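Local coordinates for protein aspartate--tRNA(Asp/Asn) ligase (Thermus thermophilus, PDB 1N9W) that attaches L-aspartate to both tRNA(Asp) and tRNA(Asn), first activating the amino acid with ATP to give Asp-AMP, at residues B[315-320]-B[334-339]; B[230-235]-B[267-272]; B[260-265]-B[309-314]. All coordinates share one frame; numbering follows the deposited sequence.

Contact 1: B[315-320]-B[334-339]; sequences TRYPRS and TRSFDL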
loop_
_atom_site.group_PDB
_atom_site.type_symbol
_atom_site.label_atom_id
_atom_site.label_comp_id
_atom_site.label_asym_id
_atom_site.label_seq_id
_atom_site.Cartn_x
_atom_site.Cartn_y
_atom_site.Cartn_z
ATOM N N THR B 315 -4.684 22.727 18.115
ATOM C CA THR B 315 -3.273 23.091 18.067
ATOM C C THR B 315 -2.637 23.463 19.401
ATOM O O THR B 315 -3.323 23.656 20.401
ATOM C CB THR B 315 -3.056 24.272 17.120
ATOM O OG1 THR B 315 -3.819 25.386 17.588
ATOM C CG2 THR B 315 -3.503 23.917 15.707
ATOM N N ARG B 316 -1.309 23.572 19.383
ATOM C CA ARG B 316 -0.500 23.935 20.549
ATOM C C ARG B 316 -0.806 23.150 21.819
ATOM O O ARG B 316 -1.535 23.621 22.688
ATOM C CB ARG B 316 -0.635 25.434 20.839
ATOM C CG ARG B 316 -0.065 26.348 19.761
ATOM C CD ARG B 316 1.439 26.178 19.600
ATOM N NE ARG B 316 1.984 27.067 18.578
ATOM C CZ ARG B 316 1.974 28.395 18.660
ATOM N NH1 ARG B 316 1.449 28.995 19.721
ATOM N NH2 ARG B 316 2.485 29.126 17.676
ATOM N N TYR B 317 -0.231 21.957 21.931
ATOM C CA TYR B 317 -0.422 21.120 23.110
ATOM C C TYR B 317 0.715 21.363 24.101
ATOM O O TYR B 317 1.816 21.745 23.705
ATOM C CB TYR B 317 -0.442 19.640 22.726
ATOM C CG TYR B 317 -1.770 19.128 22.213
ATOM C CD1 TYR B 317 -2.308 19.588 21.011
ATOM C CD2 TYR B 317 -2.487 18.172 22.931
ATOM C CE1 TYR B 317 -3.528 19.107 20.538
ATOM C CE2 TYR B 317 -3.707 17.688 22.470
ATOM C CZ TYR B 317 -4.222 18.159 21.274
ATOM O OH TYR B 317 -5.429 17.689 20.817
ATOM N N PRO B 318 0.458 21.156 25.406
ATOM C CA PRO B 318 1.473 21.350 26.450
ATOM C C PRO B 318 2.645 20.384 26.260
ATOM O O PRO B 318 2.439 19.201 26.000
ATOM C CB PRO B 318 0.703 21.059 27.736
ATOM C CG PRO B 318 -0.682 21.499 27.399
ATOM C CD PRO B 318 -0.869 20.934 26.010
ATOM N N ARG B 319 3.867 20.883 26.394
ATOM C CA ARG B 319 5.032 20.031 26.228
ATOM C C ARG B 319 4.935 18.745 27.039
ATOM O O ARG B 319 5.433 17.697 26.622
ATOM C CB ARG B 319 6.308 20.768 26.625
ATOM C CG ARG B 319 6.750 21.842 25.658
ATOM C CD ARG B 319 8.180 22.237 25.970
ATOM N NE ARG B 319 9.054 21.064 25.974
ATOM C CZ ARG B 319 10.322 21.071 26.379
ATOM N NH1 ARG B 319 10.874 22.193 26.818
ATOM N NH2 ARG B 319 11.038 19.956 26.341
ATOM N N SER B 320 4.290 18.821 28.197
ATOM C CA SER B 320 4.144 17.655 29.071
ATOM C C SER B 320 3.258 16.560 28.479
ATOM O O SER B 320 3.324 15.406 28.901
ATOM C CB SER B 320 3.580 18.086 30.429
ATOM O OG SER B 320 2.320 18.714 30.287
ATOM N N THR B 334 3.767 23.367 22.097
ATOM C CA THR B 334 4.566 22.669 21.094
ATOM C C THR B 334 3.914 22.854 19.731
ATOM O O THR B 334 2.746 23.229 19.640
ATOM C CB THR B 334 4.651 21.155 21.387
ATOM O OG1 THR B 334 3.341 20.641 21.643
ATOM C CG2 THR B 334 5.540 20.889 22.585
ATOM N N ARG B 335 4.675 22.596 18.672
ATOM C CA ARG B 335 4.161 22.724 17.315
ATOM C C ARG B 335 3.480 21.429 16.888
ATOM O O ARG B 335 3.762 20.883 15.821
ATOM C CB ARG B 335 5.296 23.052 16.350
ATOM C CG ARG B 335 5.919 24.407 16.586
ATOM C CD ARG B 335 6.994 24.685 15.559
ATOM N NE ARG B 335 7.572 26.010 15.735
ATOM C CZ ARG B 335 8.520 26.518 14.959
ATOM N NH1 ARG B 335 9.001 25.808 13.947
ATOM N NH2 ARG B 335 8.987 27.737 15.195
ATOM N N SER B 336 2.583 20.946 17.740
ATOM C CA SER B 336 1.847 19.720 17.482
ATOM C C SER B 336 0.373 20.033 17.245
ATOM O O SER B 336 -0.089 21.139 17.538
ATOM C CB SER B 336 1.988 18.769 18.672
ATOM O OG SER B 336 1.511 19.378 19.859
ATOM N N PHE B 337 -0.357 19.056 16.709
ATOM C CA PHE B 337 -1.781 19.216 16.432
ATOM C C PHE B 337 -2.490 17.863 16.316
ATOM O O PHE B 337 -1.868 16.845 16.018
ATOM C CB PHE B 337 -1.985 20.027 15.139
ATOM C CG PHE B 337 -1.474 19.343 13.892
ATOM C CD1 PHE B 337 -2.204 18.322 13.287
ATOM C CD2 PHE B 337 -0.249 19.701 13.340
ATOM C CE1 PHE B 337 -1.722 17.667 12.151
ATOM C CE2 PHE B 337 0.243 19.053 12.205
ATOM C CZ PHE B 337 -0.495 18.034 11.614
ATOM N N ASP B 338 -3.795 17.873 16.565
ATOM C CA ASP B 338 -4.628 16.684 16.484
ATOM C C ASP B 338 -5.823 17.049 15.639
ATOM O O ASP B 338 -6.352 18.150 15.766
ATOM C CB ASP B 338 -5.106 16.267 17.874
ATOM C CG ASP B 338 -4.182 15.277 18.534
ATOM O OD1 ASP B 338 -3.009 15.192 18.122
ATOM O OD2 ASP B 338 -4.630 14.582 19.474
ATOM N N LEU B 339 -6.246 16.140 14.766
ATOM C CA LEU B 339 -7.405 16.421 13.927
ATOM C C LEU B 339 -8.612 15.675 14.475
ATOM O O LEU B 339 -8.555 14.467 14.704
ATOM C CB LEU B 339 -7.148 15.997 12.479
ATOM C CG LEU B 339 -8.361 16.076 11.546
ATOM C CD1 LEU B 339 -8.899 17.502 11.509
ATOM C CD2 LEU B 339 -7.967 15.612 10.154
#

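Contact 2: B[230-235]-B[267-272]; sequences LMRLEE and IPRLTH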
loop_
_atom_site.group_PDB
_atom_site.type_symbol
_atom_site.label_atom_id
_atom_site.label_comp_id
_atom_site.label_asym_id
_atom_site.label_seq_id
_atom_site.Cartn_x
_atom_site.Cartn_y
_atom_site.Cartn_z
ATOM N N LEU B 230 2.149 21.089 7.628
ATOM C CA LEU B 230 1.560 19.768 7.804
ATOM C C LEU B 230 0.032 19.825 7.753
ATOM O O LEU B 230 -0.604 19.005 7.078
ATOM C CB LEU B 230 2.013 19.170 9.137
ATOM C CG LEU B 230 3.506 19.264 9.441
ATOM C CD1 LEU B 230 3.801 18.617 10.790
ATOM C CD2 LEU B 230 4.295 18.578 8.341
ATOM N N MET B 231 -0.552 20.791 8.463
ATOM C CA MET B 231 -2.009 20.943 8.495
ATOM C C MET B 231 -2.573 21.259 7.109
ATOM O O MET B 231 -3.564 20.658 6.687
ATOM C CB MET B 231 -2.421 22.022 9.520
ATOM C CG MET B 231 -2.577 21.476 10.953
ATOM S SD MET B 231 -2.975 22.688 12.278
ATOM C CE MET B 231 -1.318 23.024 12.921
ATOM N N ARG B 232 -1.939 22.184 6.397
ATOM C CA ARG B 232 -2.394 22.527 5.056
ATOM C C ARG B 232 -2.258 21.310 4.130
ATOM O O ARG B 232 -3.096 21.093 3.256
ATOM C CB ARG B 232 -1.590 23.710 4.507
ATOM C CG ARG B 232 -2.085 25.071 5.002
ATOM C CD ARG B 232 -0.930 26.010 5.310
ATOM N NE ARG B 232 0.054 26.038 4.229
ATOM C CZ ARG B 232 1.283 26.528 4.357
ATOM N NH1 ARG B 232 1.676 27.033 5.523
ATOM N NH2 ARG B 232 2.119 26.504 3.326
ATOM N N LEU B 233 -1.209 20.519 4.332
ATOM C CA LEU B 233 -0.991 19.331 3.524
ATOM C C LEU B 233 -2.093 18.303 3.781
ATOM O O LEU B 233 -2.700 17.785 2.848
ATOM C CB LEU B 233 0.363 18.695 3.843
ATOM C CG LEU B 233 0.568 17.269 3.278
ATOM C CD1 LEU B 233 0.756 17.342 1.778
ATOM C CD2 LEU B 233 1.782 16.615 3.928
ATOM N N GLU B 234 -2.345 18.017 5.054
ATOM C CA GLU B 234 -3.366 17.050 5.415
ATOM C C GLU B 234 -4.746 17.405 4.876
ATOM O O GLU B 234 -5.527 16.516 4.511
ATOM C CB GLU B 234 -3.425 16.866 6.927
ATOM C CG GLU B 234 -4.621 16.058 7.363
ATOM C CD GLU B 234 -4.468 15.452 8.747
ATOM O OE1 GLU B 234 -3.814 16.076 9.611
ATOM O OE2 GLU B 234 -5.023 14.354 8.960
ATOM N N GLU B 235 -5.050 18.697 4.823
ATOM C CA GLU B 235 -6.341 19.170 4.316
ATOM C C GLU B 235 -6.505 18.802 2.854
ATOM O O GLU B 235 -7.546 18.291 2.443
ATOM C CB GLU B 235 -6.454 20.695 4.465
ATOM C CG GLU B 235 -6.993 21.154 5.815
ATOM C CD GLU B 235 -7.080 22.685 5.931
ATOM O OE1 GLU B 235 -7.571 23.340 4.985
ATOM O OE2 GLU B 235 -6.674 23.220 6.975
ATOM N N ILE B 267 -10.009 24.335 7.629
ATOM C CA ILE B 267 -10.536 23.729 8.843
ATOM C C ILE B 267 -10.247 24.600 10.054
ATOM O O ILE B 267 -9.136 25.109 10.216
ATOM C CB ILE B 267 -9.914 22.351 9.083
ATOM C CG1 ILE B 267 -10.267 21.420 7.920
ATOM C CG2 ILE B 267 -10.398 21.787 10.409
ATOM C CD1 ILE B 267 -9.612 20.067 8.011
ATOM N N PRO B 268 -11.251 24.783 10.925
ATOM C CA PRO B 268 -11.146 25.589 12.148
ATOM C C PRO B 268 -9.997 25.174 13.069
ATOM O O PRO B 268 -9.904 24.016 13.477
ATOM C CB PRO B 268 -12.509 25.386 12.804
ATOM C CG PRO B 268 -13.417 25.256 11.622
ATOM C CD PRO B 268 -12.640 24.335 10.717
ATOM N N ARG B 269 -9.128 26.128 13.390
ATOM C CA ARG B 269 -7.987 25.878 14.268
ATOM C C ARG B 269 -8.382 26.291 15.689
ATOM O O ARG B 269 -9.113 27.264 15.875
ATOM C CB ARG B 269 -6.775 26.706 13.817
ATOM C CG ARG B 269 -6.375 26.573 12.338
ATOM C CD ARG B 269 -5.552 25.319 12.054
ATOM N NE ARG B 269 -4.785 25.405 10.807
ATOM C CZ ARG B 269 -5.296 25.286 9.581
ATOM N NH1 ARG B 269 -6.592 25.070 9.407
ATOM N NH2 ARG B 269 -4.502 25.375 8.520
ATOM N N LEU B 270 -7.905 25.564 16.692
ATOM C CA LEU B 270 -8.249 25.897 18.065
ATOM C C LEU B 270 -7.193 25.406 19.041
ATOM O O LEU B 270 -6.943 24.204 19.154
ATOM C CB LEU B 270 -9.606 25.290 18.424
ATOM C CG LEU B 270 -10.315 25.875 19.648
ATOM C CD1 LEU B 270 -10.608 27.345 19.402
ATOM C CD2 LEU B 270 -11.607 25.119 19.904
ATOM N N THR B 271 -6.582 26.345 19.752
ATOM C CA THR B 271 -5.543 26.022 20.718
ATOM C C THR B 271 -6.050 25.106 21.825
ATOM O O THR B 271 -7.183 25.236 22.286
ATOM C CB THR B 271 -4.989 27.296 21.367
ATOM O OG1 THR B 271 -4.556 28.199 20.346
ATOM C CG2 THR B 271 -3.814 26.958 22.271
ATOM N N HIS B 272 -5.197 24.181 22.250
ATOM C CA HIS B 272 -5.541 23.247 23.313
ATOM C C HIS B 272 -5.902 24.015 24.578
ATOM O O HIS B 272 -6.536 23.479 25.484
ATOM C CB HIS B 272 -4.364 22.300 23.572
ATOM C CG HIS B 272 -4.500 21.480 24.817
ATOM N ND1 HIS B 272 -4.135 21.950 26.060
ATOM C CD2 HIS B 272 -4.951 20.218 25.010
ATOM C CE1 HIS B 272 -4.353 21.013 26.965
ATOM N NE2 HIS B 272 -4.849 19.952 26.354
#

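Contact 3: B[260-265]-B[309-314]; sequences WPSFPQ and SDWLFV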
loop_
_atom_site.group_PDB
_atom_site.type_symbol
_atom_site.label_atom_id
_atom_site.label_comp_id
_atom_site.label_asym_id
_atom_site.label_seq_id
_atom_site.Cartn_x
_atom_site.Cartn_y
_atom_site.Cartn_z
ATOM N N TRP B 260 -22.417 12.649 3.718
ATOM C CA TRP B 260 -21.069 13.153 3.477
ATOM C C TRP B 260 -20.701 14.360 4.331
ATOM O O TRP B 260 -21.517 15.252 4.553
ATOM C CB TRP B 260 -20.885 13.487 1.995
ATOM C CG TRP B 260 -19.509 13.148 1.489
ATOM C CD1 TRP B 260 -18.605 14.005 0.932
ATOM C CD2 TRP B 260 -18.890 11.853 1.484
ATOM N NE1 TRP B 260 -17.459 13.329 0.590
ATOM C CE2 TRP B 260 -17.599 12.011 0.933
ATOM C CE3 TRP B 260 -19.287 10.586 1.929
ATOM C CZ2 TRP B 260 -16.720 10.935 0.769
ATOM C CZ3 TRP B 260 -18.409 9.517 1.770
ATOM C CH2 TRP B 260 -17.135 9.705 1.212
ATOM N N PRO B 261 -19.451 14.398 4.824
ATOM C CA PRO B 261 -18.936 15.484 5.666
ATOM C C PRO B 261 -18.792 16.795 4.905
ATOM O O PRO B 261 -18.967 16.848 3.684
ATOM C CB PRO B 261 -17.571 14.964 6.117
ATOM C CG PRO B 261 -17.691 13.482 5.988
ATOM C CD PRO B 261 -18.455 13.323 4.709
ATOM N N SER B 262 -18.465 17.851 5.644
ATOM C CA SER B 262 -18.254 19.168 5.059
ATOM C C SER B 262 -16.870 19.152 4.413
ATOM O O SER B 262 -15.997 18.389 4.827
ATOM C CB SER B 262 -18.326 20.241 6.152
ATOM O OG SER B 262 -17.545 19.892 7.286
ATOM N N PHE B 263 -16.670 19.991 3.404
ATOM C CA PHE B 263 -15.395 20.031 2.701
ATOM C C PHE B 263 -14.222 20.357 3.617
ATOM O O PHE B 263 -14.234 21.366 4.322
ATOM C CB PHE B 263 -15.442 21.049 1.568
ATOM C CG PHE B 263 -14.407 20.818 0.515
ATOM C CD1 PHE B 263 -14.544 19.764 -0.385
ATOM C CD2 PHE B 263 -13.291 21.641 0.423
ATOM C CE1 PHE B 263 -13.584 19.530 -1.366
ATOM C CE2 PHE B 263 -12.320 21.417 -0.555
ATOM C CZ PHE B 263 -12.469 20.357 -1.453
ATOM N N PRO B 264 -13.189 19.499 3.614
ATOM C CA PRO B 264 -11.978 19.649 4.429
ATOM C C PRO B 264 -11.054 20.772 3.968
ATOM O O PRO B 264 -9.912 20.523 3.593
ATOM C CB PRO B 264 -11.297 18.284 4.302
ATOM C CG PRO B 264 -12.417 17.361 3.977
ATOM C CD PRO B 264 -13.222 18.163 2.999
ATOM N N GLN B 265 -11.545 22.004 3.988
ATOM C CA GLN B 265 -10.724 23.136 3.585
ATOM C C GLN B 265 -10.870 24.262 4.600
ATOM O O GLN B 265 -11.970 24.532 5.081
ATOM C CB GLN B 265 -11.130 23.612 2.193
ATOM C CG GLN B 265 -10.547 24.953 1.818
ATOM C CD GLN B 265 -10.541 25.175 0.324
ATOM O OE1 GLN B 265 -11.550 24.962 -0.357
ATOM N NE2 GLN B 265 -9.404 25.616 -0.199
ATOM N N SER B 309 -18.653 22.770 10.599
ATOM C CA SER B 309 -17.561 21.935 10.128
ATOM C C SER B 309 -17.483 20.613 10.882
ATOM O O SER B 309 -17.583 20.575 12.112
ATOM C CB SER B 309 -16.244 22.701 10.280
ATOM O OG SER B 309 -15.125 21.895 9.977
ATOM N N ASP B 310 -17.307 19.529 10.136
ATOM C CA ASP B 310 -17.203 18.195 10.724
ATOM C C ASP B 310 -15.786 17.974 11.234
ATOM O O ASP B 310 -15.514 17.008 11.951
ATOM C CB ASP B 310 -17.547 17.142 9.668
ATOM C CG ASP B 310 -19.011 17.154 9.295
ATOM O OD1 ASP B 310 -19.822 16.623 10.081
ATOM O OD2 ASP B 310 -19.354 17.694 8.222
ATOM N N TRP B 311 -14.894 18.890 10.870
ATOM C CA TRP B 311 -13.488 18.799 11.252
ATOM C C TRP B 311 -13.045 19.906 12.207
ATOM O O TRP B 311 -13.567 21.022 12.174
ATOM C CB TRP B 311 -12.612 18.853 10.001
ATOM C CG TRP B 311 -13.195 18.136 8.822
ATOM C CD1 TRP B 311 -14.188 18.583 8.001
ATOM C CD2 TRP B 311 -12.824 16.840 8.335
ATOM N NE1 TRP B 311 -14.460 17.647 7.033
ATOM C CE2 TRP B 311 -13.639 16.572 7.215
ATOM C CE3 TRP B 311 -11.883 15.885 8.743
ATOM C CZ2 TRP B 311 -13.537 15.378 6.488
ATOM C CZ3 TRP B 311 -11.783 14.703 8.020
ATOM C CH2 TRP B 311 -12.609 14.460 6.905
ATOM N N LEU B 312 -12.061 19.590 13.041
ATOM C CA LEU B 312 -11.537 20.552 13.998
ATOM C C LEU B 312 -10.082 20.291 14.374
ATOM O O LEU B 312 -9.748 19.232 14.901
ATOM C CB LEU B 312 -12.388 20.542 15.272
ATOM C CG LEU B 312 -11.883 21.387 16.446
ATOM C CD1 LEU B 312 -11.913 22.869 16.087
ATOM C CD2 LEU B 312 -12.750 21.115 17.669
ATOM N N PHE B 313 -9.217 21.260 14.099
ATOM C CA PHE B 313 -7.809 21.132 14.433
ATOM C C PHE B 313 -7.545 21.676 15.832
ATOM O O PHE B 313 -7.885 22.819 16.137
ATOM C CB PHE B 313 -6.944 21.898 13.425
ATOM C CG PHE B 313 -6.482 21.072 12.252
ATOM C CD1 PHE B 313 -5.761 19.895 12.452
ATOM C CD2 PHE B 313 -6.729 21.496 10.946
ATOM C CE1 PHE B 313 -5.291 19.153 11.371
ATOM C CE2 PHE B 313 -6.265 20.761 9.858
ATOM C CZ PHE B 313 -5.543 19.588 10.069
ATOM N N VAL B 314 -6.952 20.844 16.685
ATOM C CA VAL B 314 -6.606 21.246 18.046
ATOM C C VAL B 314 -5.094 21.464 18.033
ATOM O O VAL B 314 -4.321 20.510 17.955
ATOM C CB VAL B 314 -6.950 20.146 19.075
ATOM C CG1 VAL B 314 -6.637 20.629 20.481
ATOM C CG2 VAL B 314 -8.417 19.778 18.968
HETATM O O HOH W 1 -15.453 21.590 6.973
#

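Contact 1: B[315-320]-B[334-339]
Thr315 and Phe337 form an antiparallel, non-hydrogen-bonded pair, their CA atoms 4.5 Å apart, in the largely antiparallel sheet of the class II synthetase catalytic domain. Here strand 311-315 ends in a long connection and strand 336-341 re-enters the sheet beside it. Beyond the pair, regular strand pairing fades: Arg316 N reaches Ser336 O at 3.3 Å in a weak bond. The tight part of the contact centres on the buried side chain of Thr334. Its OG1 donates to Tyr317 O at 2.8 Å, coming from above the carbonyl plane, 38° out of it, and receives a second bond from Ser336 OG at 2.9 Å. The hydroxyl is thus gripped from both segments, while the other branch of Thr334, CG2, presses against Arg319 CG at 3.4 Å with the two side chains crossing at about a right angle. Farther along, the Tyr317 ring passes obliquely beside Ser336 OG and the backbone of Phe337, and its OH ends 3.3 Å from Asp338 CB. Asp338 itself turns its OD1 to Arg322 in a salt bridge and to Ser348, a predicted aspartate-binding residue, so it probably acts as a second-shell support of the substrate pocket. Arg322 also makes a cation-pi contact with Tyr317, tying ring and carboxylate together. The solvent side is where the partly exposed Arg316 and Arg319 lie. Arg316 points its CB away from 334-339, and its guanidinium leaves the segment for a salt bridge with Glu329. Its chain, bent at chi2 (-64°), still brings CD to 3.2 Å from Thr334 O. Thr334 O also lies almost straight ahead of the Arg316 CA hydrogen, in a CA-H...O contact 3.4 Å from CA with 177° at the hydrogen.

Contact 2: B[230-235]-B[267-272]
Glu235 of helix 227-248 reaches Ile267 and Arg269 across a wide gap: the axes of helix segment 230-235 and strand 269-271 pass no closer than 13.1 Å. The Glu235 CB points toward the strand side. From there chi1 of -87° sets CG anti to the carbonyl carbon, where it packs on Ile267 CD1 at 3.6 Å, the two side chains sliding past each other in opposite directions. CD follows along an extended chain and comes within 3.8 Å of Ile267 N. At the tip OE1 accepts a hydrogen bond from the backbone N of Asp266, and OE2 meets Arg269 NH1 at 3.1 Å in a salt bridge whose hydrogen bond is weak; the two groups reach toward each other tip to tip, their planes 87° apart. Arg269 NH1 is drawn as well to Ile267 O, 2.7 Å away, again with a weak bond, and NH2 forms a salt bridge with Glu228, about two turns earlier on the same helix. Two acidic residues therefore grip one guanidinium. Met231 lays its sulfur alongside, SD 3.6 Å from Arg269 NE and oblique to the guanidinium plane, the two side chains again running oppositely. Together these contacts fasten helix 227-248, which packs on the largely antiparallel sheet of the class II catalytic fold, to Ile267 and strand 269-271, outermost at one end of that sheet within the chain.

Contact 3: B[260-265]-B[309-314]
Ser262 and Asp310 meet through a reciprocal exchange of hydrogen bonds. Ser262 N gives its hydrogen to Asp310 OD2 at 2.7 Å, on the anti side of the carboxylate and 26° out of its plane. In return, Asp310 N donates to Ser262 OG at 2.9 Å in a nearly straight bond, 167° at the hydrogen; chi1 of 48° brings that OG between the backbone N and carbonyl carbon of Ser262. A third bond crosses from Trp311 NE1 to Ser262 O at 2.8 Å, with the oxygen close to the indole plane. Ser262 is therefore held by its N, O and OG at once. Water adds a further link: one molecule bonds to Ser262 OG, to Phe263 O and to Ser309 OG, 3.0 Å from that last atom. Charge enters through the other carboxylate oxygen, since Asp310 OD1 makes a salt bridge with Arg342, which would help to keep the carboxylate turned as it is.

Apolar packing completes the contact. Pro264 CG sits over one face of the Trp311 indole, displaced toward the rim, and approaches CZ2 of that ring to 3.4 Å. Pro261 CB is a looser neighbour of Trp311 CZ2, at 4.1 Å and oblique to the ring. The Trp311 ring is also stacked with Phe341 of strand 336-341. The connection 260-265, between helix 250-255 and strand 269-271, lies among several elements: Pro264 rests on Leu242 of helix 227-248, Pro261 on Leu401 of helix 394-402, and Trp311 joins both prolines to the start of strand 311-315.

Three adjoining strands bind the contacts into one region of the catalytic domain. Strand 311-315 is the middle one of the three: probable hydrogen bonds run from Val314 N to Asp338 O (2.9 Å), joining contacts 3 and 1, from Phe313 N to Pro268 O (2.9 Å), joining contacts 3 and 2, and from Thr315 N to Leu270 O (2.9 Å), joining contacts 1 and 2. The centres of contact 1 and contact 3 lie about 19 Å apart. Contact 1 comes nearest the predicted substrate site, with the Asp338 side chain about 3 Å from that of Ser348; the side chain of Trp311 is about 10 Å from that of Arg396, a predicted ATP-binding residue, and that of Met231 about 11 Å from that of Ser348.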